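Local structure of acetyl-CoA acetyltransferase (Bacillus anthracis, 3SS6) at residues Q96-A101 with V113-V118; V7-A12 with A256-M261; D313-N318 with K374-L379. The protein probably catalyses the thiolase reaction that joins two acetyl-CoA molecules into acetoacetyl-CoA, and its reverse. All coordinates share one frame; numbering follows the deposited sequence.

Interaction 1 of 3, residues Q96-A101 with V113-V118. With K (potassium ion), chain F.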
loop_
_atom_site.group_PDB
_atom_site.type_symbol
_atom_site.label_atom_id
_atom_site.label_comp_id
_atom_site.label_asym_id
_atom_site.label_seq_id
_atom_site.Cartn_x
_atom_site.Cartn_y
_atom_site.Cartn_z
ATOM N N GLN A 96 8.329 30.033 -13.693
ATOM C CA GLN A 96 7.873 29.797 -15.062
ATOM C C GLN A 96 6.398 30.187 -15.224
ATOM O O GLN A 96 5.987 30.690 -16.277
ATOM C CB GLN A 96 8.075 28.327 -15.468
ATOM C CG GLN A 96 7.580 28.022 -16.881
ATOM C CD GLN A 96 8.394 28.775 -17.927
ATOM O OE1 GLN A 96 9.620 28.739 -17.910
ATOM N NE2 GLN A 96 7.713 29.476 -18.826
ATOM N N ALA A 97 5.599 29.959 -14.189
ATOM C CA ALA A 97 4.184 30.341 -14.254
ATOM C C ALA A 97 4.054 31.840 -14.502
ATOM O O ALA A 97 3.230 32.280 -15.300
ATOM C CB ALA A 97 3.433 29.934 -12.968
ATOM N N ILE A 98 4.872 32.620 -13.810
ATOM C CA ILE A 98 4.859 34.066 -14.003
ATOM C C ILE A 98 5.326 34.426 -15.412
ATOM O O ILE A 98 4.770 35.322 -16.041
ATOM C CB ILE A 98 5.737 34.759 -12.952
ATOM C CG1 ILE A 98 5.095 34.583 -11.570
ATOM C CG2 ILE A 98 5.947 36.239 -13.310
ATOM C CD1 ILE A 98 6.049 34.860 -10.409
ATOM N N MET A 99 6.355 33.737 -15.904
ATOM C CA MET A 99 6.859 33.987 -17.255
ATOM C C MET A 99 5.825 33.644 -18.328
ATOM O O MET A 99 5.659 34.386 -19.301
ATOM C CB MET A 99 8.164 33.215 -17.494
ATOM C CG MET A 99 9.285 33.724 -16.595
ATOM S SD MET A 99 10.540 32.471 -16.262
ATOM C CE MET A 99 11.019 32.014 -17.931
ATOM N N SER A 100 5.129 32.531 -18.130
ATOM C CA SER A 100 4.102 32.102 -19.060
ATOM C C SER A 100 2.927 33.084 -19.055
ATOM O O SER A 100 2.348 33.374 -20.110
ATOM C CB SER A 100 3.647 30.682 -18.728
ATOM O OG SER A 100 4.673 29.748 -19.046
ATOM N N ALA A 101 2.599 33.613 -17.880
ATOM C CA ALA A 101 1.578 34.656 -17.786
ATOM C C ALA A 101 2.030 35.887 -18.568
ATOM O O ALA A 101 1.250 36.496 -19.328
ATOM C CB ALA A 101 1.320 35.030 -16.319
ATOM N N VAL A 113 -3.797 37.990 -15.939
ATOM C CA VAL A 113 -3.480 36.617 -15.541
ATOM C C VAL A 113 -3.067 36.586 -14.076
ATOM O O VAL A 113 -2.332 37.465 -13.619
ATOM C CB VAL A 113 -2.326 36.041 -16.380
ATOM C CG1 VAL A 113 -2.026 34.581 -15.964
ATOM C CG2 VAL A 113 -2.654 36.124 -17.857
ATOM N N VAL A 114 -3.551 35.586 -13.344
ATOM C CA VAL A 114 -3.131 35.360 -11.965
ATOM C C VAL A 114 -2.153 34.185 -12.010
ATOM O O VAL A 114 -2.482 33.115 -12.517
ATOM C CB VAL A 114 -4.326 35.031 -11.068
ATOM C CG1 VAL A 114 -3.856 34.708 -9.659
ATOM C CG2 VAL A 114 -5.299 36.217 -11.037
ATOM N N ALA A 115 -0.939 34.387 -11.515
ATOM C CA ALA A 115 0.089 33.371 -11.715
ATOM C C ALA A 115 0.986 33.264 -10.512
ATOM O O ALA A 115 1.248 34.247 -9.825
ATOM C CB ALA A 115 0.925 33.690 -12.951
ATOM N N GLY A 116 1.463 32.055 -10.255
ATOM C CA GLY A 116 2.380 31.848 -9.152
ATOM C C GLY A 116 2.629 30.366 -8.995
ATOM O O GLY A 116 2.736 29.632 -9.983
ATOM N N GLY A 117 2.727 29.923 -7.751
ATOM C CA GLY A 117 3.067 28.536 -7.503
ATOM C C GLY A 117 2.629 28.079 -6.129
ATOM O O GLY A 117 2.298 28.882 -5.260
ATOM N N VAL A 118 2.612 26.764 -5.954
ATOM C CA VAL A 118 2.179 26.153 -4.707
ATOM C C VAL A 118 2.912 24.831 -4.515
ATOM O O VAL A 118 3.267 24.147 -5.485
ATOM C CB VAL A 118 0.642 25.926 -4.691
ATOM C CG1 VAL A 118 0.222 25.021 -5.857
ATOM C CG2 VAL A 118 0.181 25.304 -3.343
HETATM K K K F . 3.331 28.311 -21.237
#
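Ser100 OG is gripped from two sides, by a potassium ion at 2.9 Å and by Gln96 NE2 at 3.1 Å, while Ala97 and Ala101 of the same helix turn their methyls to Ala115 and its neighbours on the strand. This is a helix laid on a strand within a beta-alpha-beta crossover of the thiolase fold: helix 93-107 joins parallel strands 83-88 and 112-120, and here runs at 166° to the second. Small residues let the axes approach to 6.4 Å. Ala97 CB presses on the strand backbone, 3.1 Å from Gly116 O. Ile98 leans past Ala115 toward Leu258 of the adjoining strand.

Beside this contact the helix meets a second subunit: the potassium ion on Ser100 OG is also bound by Tyr85 OH and by Ser100 OG and Tyr85 OH of the second subunit. Gln96 NE2 donates to Ser100 OG in the plane of its amide and nearly straight (169°), while Arg89 holds Gln96 OE1, which leaves the amide little freedom to flip.

At the far end Ala101 CB meets two strand side chains. Ala115 CB is 3.6 Å from Ala101 CB; Val113, with CG1 anti to its backbone N (chi1 -179°), pushes CG1 to a tight 3.4 Å from Ala101 CB.

Interaction 2 of 3, residues V7-A12 with A256-M261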
loop_
_atom_site.group_PDB
_atom_site.type_symbol
_atom_site.label_atom_id
_atom_site.label_comp_id
_atom_site.label_asym_id
_atom_site.label_seq_id
_atom_site.Cartn_x
_atom_site.Cartn_y
_atom_site.Cartn_z
ATOM N N VAL A 7 4.256 44.172 -19.549
ATOM C CA VAL A 7 3.613 43.406 -18.479
ATOM C C VAL A 7 3.877 44.057 -17.118
ATOM O O VAL A 7 5.027 44.268 -16.735
ATOM C CB VAL A 7 4.138 41.979 -18.453
ATOM C CG1 VAL A 7 3.409 41.165 -17.367
ATOM C CG2 VAL A 7 3.963 41.332 -19.824
ATOM N N VAL A 8 2.812 44.373 -16.390
ATOM C CA VAL A 8 2.954 44.942 -15.058
ATOM C C VAL A 8 2.296 44.037 -14.030
ATOM O O VAL A 8 1.480 43.177 -14.363
ATOM C CB VAL A 8 2.385 46.385 -14.959
ATOM C CG1 VAL A 8 3.126 47.308 -15.929
ATOM C CG2 VAL A 8 0.895 46.397 -15.228
ATOM N N ILE A 9 2.680 44.230 -12.777
ATOM C CA ILE A 9 2.251 43.381 -11.678
ATOM C C ILE A 9 1.511 44.271 -10.698
ATOM O O ILE A 9 2.078 45.246 -10.205
ATOM C CB ILE A 9 3.479 42.769 -10.970
ATOM C CG1 ILE A 9 4.204 41.799 -11.913
ATOM C CG2 ILE A 9 3.064 42.036 -9.688
ATOM C CD1 ILE A 9 5.648 41.528 -11.519
ATOM N N THR A 10 0.255 43.945 -10.410
ATOM C CA THR A 10 -0.557 44.824 -9.555
ATOM C C THR A 10 -0.778 44.329 -8.122
ATOM O O THR A 10 -1.262 45.087 -7.264
ATOM C CB THR A 10 -1.924 45.120 -10.205
ATOM O OG1 THR A 10 -2.645 43.896 -10.381
ATOM C CG2 THR A 10 -1.733 45.808 -11.554
ATOM N N ALA A 11 -0.436 43.070 -7.866
ATOM C CA ALA A 11 -0.518 42.503 -6.523
ATOM C C ALA A 11 0.484 41.375 -6.441
ATOM O O ALA A 11 0.796 40.745 -7.456
ATOM C CB ALA A 11 -1.931 41.977 -6.215
ATOM N N ALA A 12 0.998 41.137 -5.238
ATOM C CA ALA A 12 1.977 40.081 -5.027
ATOM C C ALA A 12 1.867 39.635 -3.581
ATOM O O ALA A 12 2.243 40.374 -2.669
ATOM C CB ALA A 12 3.378 40.597 -5.326
ATOM N N ALA A 256 2.100 31.191 -3.433
ATOM C CA ALA A 256 2.420 32.588 -3.723
ATOM C C ALA A 256 1.852 32.957 -5.083
ATOM O O ALA A 256 1.944 32.173 -6.027
ATOM C CB ALA A 256 3.935 32.804 -3.696
ATOM N N VAL A 257 1.269 34.150 -5.186
ATOM C CA VAL A 257 0.459 34.501 -6.349
ATOM C C VAL A 257 0.691 35.969 -6.708
ATOM O O VAL A 257 0.768 36.815 -5.819
ATOM C CB VAL A 257 -1.050 34.307 -6.005
ATOM C CG1 VAL A 257 -1.930 34.776 -7.116
ATOM C CG2 VAL A 257 -1.350 32.821 -5.706
ATOM N N LEU A 258 0.825 36.255 -8.001
ATOM C CA LEU A 258 0.870 37.634 -8.487
ATOM C C LEU A 258 -0.339 37.871 -9.383
ATOM O O LEU A 258 -0.831 36.945 -10.029
ATOM C CB LEU A 258 2.130 37.881 -9.320
ATOM C CG LEU A 258 3.495 38.020 -8.650
ATOM C CD1 LEU A 258 3.849 36.756 -7.872
ATOM C CD2 LEU A 258 4.508 38.293 -9.750
ATOM N N VAL A 259 -0.802 39.121 -9.447
ATOM C CA VAL A 259 -1.759 39.501 -10.479
ATOM C C VAL A 259 -0.981 40.299 -11.518
ATOM O O VAL A 259 -0.303 41.280 -11.180
ATOM C CB VAL A 259 -2.925 40.361 -9.926
ATOM C CG1 VAL A 259 -3.836 40.818 -11.072
ATOM C CG2 VAL A 259 -3.723 39.573 -8.870
ATOM N N LEU A 260 -1.046 39.854 -12.770
ATOM C CA LEU A 260 -0.339 40.515 -13.860
ATOM C C LEU A 260 -1.338 40.994 -14.892
ATOM O O LEU A 260 -2.371 40.356 -15.107
ATOM C CB LEU A 260 0.648 39.542 -14.525
ATOM C CG LEU A 260 1.723 38.941 -13.618
ATOM C CD1 LEU A 260 1.298 37.555 -13.059
ATOM C CD2 LEU A 260 3.021 38.817 -14.386
ATOM N N MET A 261 -1.035 42.109 -15.555
ATOM C CA MET A 261 -1.894 42.571 -16.636
ATOM C C MET A 261 -1.077 43.432 -17.598
ATOM O O MET A 261 0.078 43.751 -17.325
ATOM C CB MET A 261 -3.099 43.353 -16.082
ATOM C CG MET A 261 -2.716 44.659 -15.368
ATOM S SD MET A 261 -4.160 45.497 -14.661
ATOM C CE MET A 261 -4.618 44.309 -13.385
#
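Thr10 and Met261 meet through two similar first torsions. In Thr10 chi1 is 61°, which sets OG1 between the backbone N and the carbonyl carbon; Met261 puts CG in the same crowded position (chi1 65°), and a bend at chi3 (67°) turns its methyl back over the neighbouring strand. The two side chains cross at about a right angle, Met261 CE lying 3.6 Å from Thr10 OG1 and almost as near to Thr10 CG2. That hydroxyl also abuts Val259 CG1 at 3.4 Å, yet its polar need is met elsewhere, by Gly44 O.

The backbones follow the antiparallel rule until a beta bulge interrupts it. Val8 and Met261 form a regular pair, Val8 N reaching Met261 O at 3.0 Å and Met261 N returning to Val8 O. Beyond Ile9 and Leu260 the register slips: Thr10 N bonds Val259 O at 2.8 Å, but Val259 N goes to Ala11 O, 3.0 Å away and with the donor well above the carbonyl plane. Thr10 and Ala11 thus share one opposing residue, and the buried Ala11 N is left without a partner. The strands are neighbours in the mixed sheet that runs through both halves of the thiolase fold, 252-262 running against both 7-19 and 112-120.

Ile9, Ala12, Leu258 and Leu260 share one face, on which helices 93-107 and 352-370 pack. Here the side chains of Ile9 and Leu258 cross at a slant, Ile9 CD1 lying 3.9 Å from Leu258 CD2, and Val7 CG1 touches Leu260 CD2 at 3.8 Å.

Interaction 3 of 3, residues D313-N318 with K374-L379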
loop_
_atom_site.group_PDB
_atom_site.type_symbol
_atom_site.label_atom_id
_atom_site.label_comp_id
_atom_site.label_asym_id
_atom_site.label_seq_id
_atom_site.Cartn_x
_atom_site.Cartn_y
_atom_site.Cartn_z
ATOM N N ASP A 313 19.668 46.449 -8.060
ATOM C CA ASP A 313 19.646 46.990 -6.705
ATOM C C ASP A 313 19.511 45.899 -5.645
ATOM O O ASP A 313 20.125 45.983 -4.575
ATOM C CB ASP A 313 18.520 48.012 -6.562
ATOM C CG ASP A 313 18.746 49.243 -7.414
ATOM O OD1 ASP A 313 19.844 49.840 -7.315
ATOM O OD2 ASP A 313 17.834 49.613 -8.186
ATOM N N LEU A 314 18.694 44.890 -5.945
ATOM C CA LEU A 314 18.524 43.738 -5.069
ATOM C C LEU A 314 18.415 42.466 -5.887
ATOM O O LEU A 314 17.900 42.483 -7.005
ATOM C CB LEU A 314 17.251 43.867 -4.239
ATOM C CG LEU A 314 17.220 44.950 -3.157
ATOM C CD1 LEU A 314 15.856 44.930 -2.484
ATOM C CD2 LEU A 314 18.327 44.754 -2.117
ATOM N N LEU A 315 18.881 41.363 -5.315
ATOM C CA LEU A 315 18.703 40.057 -5.932
ATOM C C LEU A 315 18.120 39.072 -4.925
ATOM O O LEU A 315 18.447 39.106 -3.731
ATOM C CB LEU A 315 20.032 39.503 -6.477
ATOM C CG LEU A 315 20.800 40.278 -7.557
ATOM C CD1 LEU A 315 21.706 41.326 -6.927
ATOM C CD2 LEU A 315 21.628 39.321 -8.422
ATOM N N GLU A 316 17.273 38.186 -5.431
ATOM C CA GLU A 316 16.851 36.996 -4.702
ATOM C C GLU A 316 17.381 35.814 -5.491
ATOM O O GLU A 316 17.009 35.627 -6.642
ATOM C CB GLU A 316 15.327 36.897 -4.643
ATOM C CG GLU A 316 14.668 37.844 -3.643
ATOM C CD GLU A 316 14.795 37.359 -2.214
ATOM O OE1 GLU A 316 14.585 36.153 -1.974
ATOM O OE2 GLU A 316 15.110 38.184 -1.330
ATOM N N ILE A 317 18.288 35.060 -4.882
ATOM C CA ILE A 317 18.829 33.828 -5.459
ATOM C C ILE A 317 18.463 32.711 -4.498
ATOM O O ILE A 317 19.042 32.638 -3.413
ATOM C CB ILE A 317 20.376 33.863 -5.536
ATOM C CG1 ILE A 317 20.874 35.123 -6.254
ATOM C CG2 ILE A 317 20.904 32.595 -6.214
ATOM C CD1 ILE A 317 20.446 35.209 -7.701
ATOM N N ASN A 318 17.519 31.850 -4.858
ATOM C CA ASN A 318 17.070 30.904 -3.843
ATOM C C ASN A 318 18.199 30.044 -3.285
ATOM O O ASN A 318 19.027 29.529 -4.034
ATOM C CB ASN A 318 15.918 30.024 -4.314
ATOM C CG ASN A 318 15.408 29.122 -3.208
ATOM O OD1 ASN A 318 15.117 29.589 -2.103
ATOM N ND2 ASN A 318 15.345 27.825 -3.476
ATOM N N LYS A 374 15.662 48.238 -9.462
ATOM C CA LYS A 374 15.984 47.057 -10.271
ATOM C C LYS A 374 16.211 45.780 -9.471
ATOM O O LYS A 374 17.037 45.748 -8.556
ATOM C CB LYS A 374 17.206 47.344 -11.156
ATOM C CG LYS A 374 16.971 48.432 -12.199
ATOM C CD LYS A 374 18.143 48.541 -13.153
ATOM C CE LYS A 374 17.872 49.573 -14.252
ATOM N NZ LYS A 374 17.770 50.950 -13.701
ATOM N N GLY A 375 15.488 44.725 -9.837
ATOM C CA GLY A 375 15.554 43.454 -9.128
ATOM C C GLY A 375 15.806 42.279 -10.055
ATOM O O GLY A 375 15.347 42.262 -11.194
ATOM N N ILE A 376 16.558 41.301 -9.559
ATOM C CA ILE A 376 16.723 40.030 -10.258
ATOM C C ILE A 376 16.314 38.921 -9.311
ATOM O O ILE A 376 16.792 38.873 -8.177
ATOM C CB ILE A 376 18.188 39.793 -10.657
ATOM C CG1 ILE A 376 18.675 40.904 -11.589
ATOM C CG2 ILE A 376 18.339 38.434 -11.320
ATOM C CD1 ILE A 376 20.179 40.816 -11.919
ATOM N N ALA A 377 15.435 38.031 -9.773
ATOM C CA ALA A 377 15.100 36.839 -9.006
ATOM C C ALA A 377 15.511 35.626 -9.837
ATOM O O ALA A 377 15.203 35.543 -11.023
ATOM C CB ALA A 377 13.614 36.790 -8.690
ATOM N N SER A 378 16.201 34.678 -9.217
ATOM C CA SER A 378 16.720 33.551 -9.981
ATOM C C SER A 378 16.881 32.328 -9.107
ATOM O O SER A 378 17.149 32.441 -7.915
ATOM C CB SER A 378 18.076 33.926 -10.597
ATOM O OG SER A 378 18.593 32.880 -11.407
ATOM N N LEU A 379 16.723 31.152 -9.701
ATOM C CA LEU A 379 16.913 29.938 -8.916
ATOM C C LEU A 379 17.322 28.747 -9.750
ATOM O O LEU A 379 17.044 28.707 -10.942
ATOM C CB LEU A 379 15.669 29.638 -8.070
ATOM C CG LEU A 379 14.372 29.134 -8.694
ATOM C CD1 LEU A 379 13.364 28.972 -7.570
ATOM C CD2 LEU A 379 13.847 30.096 -9.751
#
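Asp313 reaches across to Lys374 with most of its side chain. Its CB rests 3.4 Å from Lys374 O; CG, anti to the carbonyl carbon (chi1 -66°), swings out to 3.8 Å from Lys374 N; and OD2 at the tip accepts that N-H at 2.9 Å, nearly straight (171°) and on its anti side. Glu373 N supplies a second bond to OD2. In return Lys374 O receives two donors, Asp313 N at 2.8 Å and a longer one from Leu314 N, so at the start of the pair each chain both donates to and accepts from the other.

From there the strands run parallel and the bonds switch direction at every step: Ile376 N to Leu314 O, Glu316 N to Ile376 O, Ser378 N to Glu316 O, Asn318 N to Ser378 O. On one face Leu315 and Ile376 lie side by side, Leu315 CD2 4.1 Å from Ile376 CD1, with helix 294-305 covering Ile376. Ser378 OG is held by Val387 O of the next strand.

Asn318 begins the Asn-Glu-Ala-Phe signature of thiolases and packs against His350, consistent with a place beside the active site; the whole is a parallel strand pair joined through helices, typical of the thiolase C-terminal half.

In the fold
All three contacts belong to one mixed sheet and the helices packed on it. Interactions 1 and 2 lie in the N-terminal half, their centres about 9 Å apart, and meet where strands 112-120 and 252-262 are neighbours; along the chain interaction 1 is nested within the long loop that interaction 2 closes. Interaction 3 follows in series, in the C-terminal half, with its centre about 17 Å from each of the others and no direct touch. The halves join where strand 7-19 lies beside 275-284; strands 275-284 and 385-393 separate interaction 2 from interaction 3. Helix 352-370, which precedes a strand of interaction 3, also covers side chains of interaction 2, so a C-terminal helix packs on N-terminal strands.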